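Local coordinates for restriction endonuclease LpnPI (PDB 4RZL), which probably binds DNA carrying modified cytosine through this N-terminal SRA-like recognition domain and acts as a modification-dependent restriction endonuclease, at residues D164-V169 with Y181-T186. Residues are numbered along the deposited sequence; the frame is centred on the assembly and turned at random.
Sequences DDLIAV and YRAIFT
Ile167 and Arg182 form the hydrogen-bonded pair at the middle of an antiparallel ladder, with the short strand axes 4.6 Å apart at closest approach and their directions 160° apart. Two nearly straight bonds close this pair, Ile167 N to Arg182 O at 3.0 Å and Arg182 N to Ile167 O at 2.8 Å. Leu166–Ala183 and Ala168–Tyr181 flank it as non-hydrogen-bonded pairs, and Ile184 N adds a further bond to Asp165 O.

Leu166, Ala168, Tyr181 and Ala183 share one face of the sheet. There Leu166 has CG anti to its backbone N (chi1 -176°) and lies over the Tyr181 ring in a CH-pi contact, CG 4.1 Å from the ring centroid. Its CD1 wedges between the two partners, 3.6 Å from both Tyr181 CD1 and Ala183 CB, whereas CD2 sits above the rim near CE1 and CZ. The Tyr181 hydroxyl is hydrogen-bonded to His102 NE2, and its side chain also touches helix 108-119.

On the other face Ile167 and Arg182 run side by side. The Arg182 chain is extended from CG to NE, and two waters link its NH1 to Asp164 O. Both waters donate to that carbonyl, at 2.8 and 2.6 Å from Asp164 O, but their bonds from NH1 are weak; the first also donates to Arg182 O, giving this carbonyl a second donor besides Ile167 N.

The alternating pairs are those of an antiparallel ladder, and since 166-173 and 176-187 follow each other in the chain they form a beta hairpin, whose second strand also pairs with 87-91 and 147-155, joining it to the central sheet of the SRA-like domain.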
loop_
_atom_site.group_PDB
_atom_site.type_symbol
_atom_site.label_atom_id
_atom_site.label_comp_id
_atom_site.label_asym_id
_atom_site.label_seq_id
_atom_site.Cartn_x
_atom_site.Cartn_y
_atom_site.Cartn_z
ATOM N N ASP A 164 -13.292 13.346 -4.984
ATOM C CA ASP A 164 -13.470 12.673 -3.699
ATOM C C ASP A 164 -12.403 11.628 -3.311
ATOM O O ASP A 164 -12.258 11.314 -2.133
ATOM C CB ASP A 164 -14.844 12.001 -3.659
ATOM C CG ASP A 164 -15.993 13.006 -3.711
ATOM O OD1 ASP A 164 -15.791 14.181 -3.335
ATOM O OD2 ASP A 164 -17.105 12.608 -4.109
ATOM N N ASP A 165 -11.688 11.057 -4.272
ATOM C CA ASP A 165 -10.806 9.935 -3.929
ATOM C C ASP A 165 -9.392 10.383 -3.506
ATOM O O ASP A 165 -8.588 9.565 -3.052
ATOM C CB ASP A 165 -10.737 8.916 -5.084
ATOM C CG ASP A 165 -10.188 9.497 -6.367
ATOM O OD1 ASP A 165 -9.717 10.653 -6.355
ATOM O OD2 ASP A 165 -10.185 8.765 -7.392
ATOM N N LEU A 166 -9.086 11.665 -3.697
ATOM C CA LEU A 166 -7.859 12.260 -3.165
ATOM C C LEU A 166 -8.169 13.674 -2.710
ATOM O O LEU A 166 -8.291 14.579 -3.526
ATOM C CB LEU A 166 -6.727 12.270 -4.191
ATOM C CG LEU A 166 -5.392 12.806 -3.640
ATOM C CD1 LEU A 166 -4.890 11.900 -2.523
ATOM C CD2 LEU A 166 -4.325 12.924 -4.730
ATOM N N ILE A 167 -8.300 13.851 -1.400
ATOM C CA ILE A 167 -8.721 15.127 -0.822
ATOM C C ILE A 167 -7.604 15.678 0.037
ATOM O O ILE A 167 -7.043 14.952 0.861
ATOM C CB ILE A 167 -9.987 14.963 0.036
ATOM C CG1 ILE A 167 -11.124 14.363 -0.787
ATOM C CG2 ILE A 167 -10.428 16.293 0.634
ATOM C CD1 ILE A 167 -12.299 13.940 0.042
ATOM N N ALA A 168 -7.254 16.942 -0.171
ATOM C CA ALA A 168 -6.367 17.633 0.759
ATOM C C ALA A 168 -7.173 18.039 1.992
ATOM O O ALA A 168 -8.008 18.928 1.922
ATOM C CB ALA A 168 -5.724 18.854 0.093
ATOM N N VAL A 169 -6.948 17.388 3.122
ATOM C CA VAL A 169 -7.713 17.739 4.312
ATOM C C VAL A 169 -6.882 18.626 5.235
ATOM O O VAL A 169 -5.645 18.560 5.240
ATOM C CB VAL A 169 -8.182 16.491 5.089
ATOM C CG1 VAL A 169 -8.983 15.572 4.182
ATOM C CG2 VAL A 169 -6.980 15.742 5.663
ATOM N N TYR A 181 -3.031 14.564 2.548
ATOM C CA TYR A 181 -3.947 13.860 1.657
ATOM C C TYR A 181 -4.716 12.759 2.370
ATOM O O TYR A 181 -4.180 12.029 3.214
ATOM C CB TYR A 181 -3.190 13.257 0.475
ATOM C CG TYR A 181 -2.934 14.226 -0.659
ATOM C CD1 TYR A 181 -3.951 15.047 -1.157
ATOM C CD2 TYR A 181 -1.668 14.344 -1.208
ATOM C CE1 TYR A 181 -3.703 15.937 -2.186
ATOM C CE2 TYR A 181 -1.413 15.232 -2.239
ATOM C CZ TYR A 181 -2.432 16.022 -2.721
ATOM O OH TYR A 181 -2.167 16.889 -3.746
ATOM N N ARG A 182 -5.989 12.657 2.022
ATOM C CA ARG A 182 -6.779 11.472 2.302
ATOM C C ARG A 182 -7.008 10.793 0.958
ATOM O O ARG A 182 -7.651 11.362 0.066
ATOM C CB ARG A 182 -8.096 11.842 2.984
ATOM C CG ARG A 182 -9.058 10.694 3.213
ATOM C CD ARG A 182 -10.331 11.279 3.781
ATOM N NE ARG A 182 -11.315 10.292 4.185
ATOM C CZ ARG A 182 -12.341 9.915 3.429
ATOM N NH1 ARG A 182 -12.493 10.432 2.215
ATOM N NH2 ARG A 182 -13.207 9.019 3.884
ATOM N N ALA A 183 -6.448 9.601 0.796
ATOM C CA ALA A 183 -6.460 8.918 -0.498
ATOM C C ALA A 183 -7.265 7.633 -0.425
ATOM O O ALA A 183 -7.113 6.869 0.520
ATOM C CB ALA A 183 -5.019 8.611 -0.958
ATOM N N ILE A 184 -8.086 7.375 -1.440
ATOM C CA ILE A 184 -8.946 6.193 -1.445
ATOM C C ILE A 184 -8.520 5.223 -2.565
ATOM O O ILE A 184 -8.368 5.617 -3.719
ATOM C CB ILE A 184 -10.431 6.590 -1.604
ATOM C CG1 ILE A 184 -10.830 7.574 -0.496
ATOM C CG2 ILE A 184 -11.350 5.341 -1.629
ATOM C CD1 ILE A 184 -12.328 7.834 -0.378
ATOM N N PHE A 185 -8.305 3.964 -2.197
ATOM C CA PHE A 185 -7.821 2.938 -3.117
ATOM C C PHE A 185 -8.802 1.783 -3.226
ATOM O O PHE A 185 -9.585 1.547 -2.307
ATOM C CB PHE A 185 -6.468 2.380 -2.654
ATOM C CG PHE A 185 -5.359 3.399 -2.621
ATOM C CD1 PHE A 185 -5.162 4.206 -1.505
ATOM C CD2 PHE A 185 -4.520 3.558 -3.708
ATOM C CE1 PHE A 185 -4.130 5.144 -1.480
ATOM C CE2 PHE A 185 -3.485 4.494 -3.687
ATOM C CZ PHE A 185 -3.291 5.281 -2.577
ATOM N N THR A 186 -8.711 1.053 -4.337
ATOM C CA THR A 186 -9.451 -0.183 -4.555
ATOM C C THR A 186 -8.546 -1.384 -4.327
ATOM O O THR A 186 -7.444 -1.442 -4.873
ATOM C CB THR A 186 -9.996 -0.280 -5.992
ATOM O OG1 THR A 186 -10.845 0.836 -6.258
ATOM C CG2 THR A 186 -10.752 -1.607 -6.204
HETATM O O HOH W 1 -10.489 11.163 -0.023
HETATM O O HOH W 2 -13.884 11.104 -0.055
#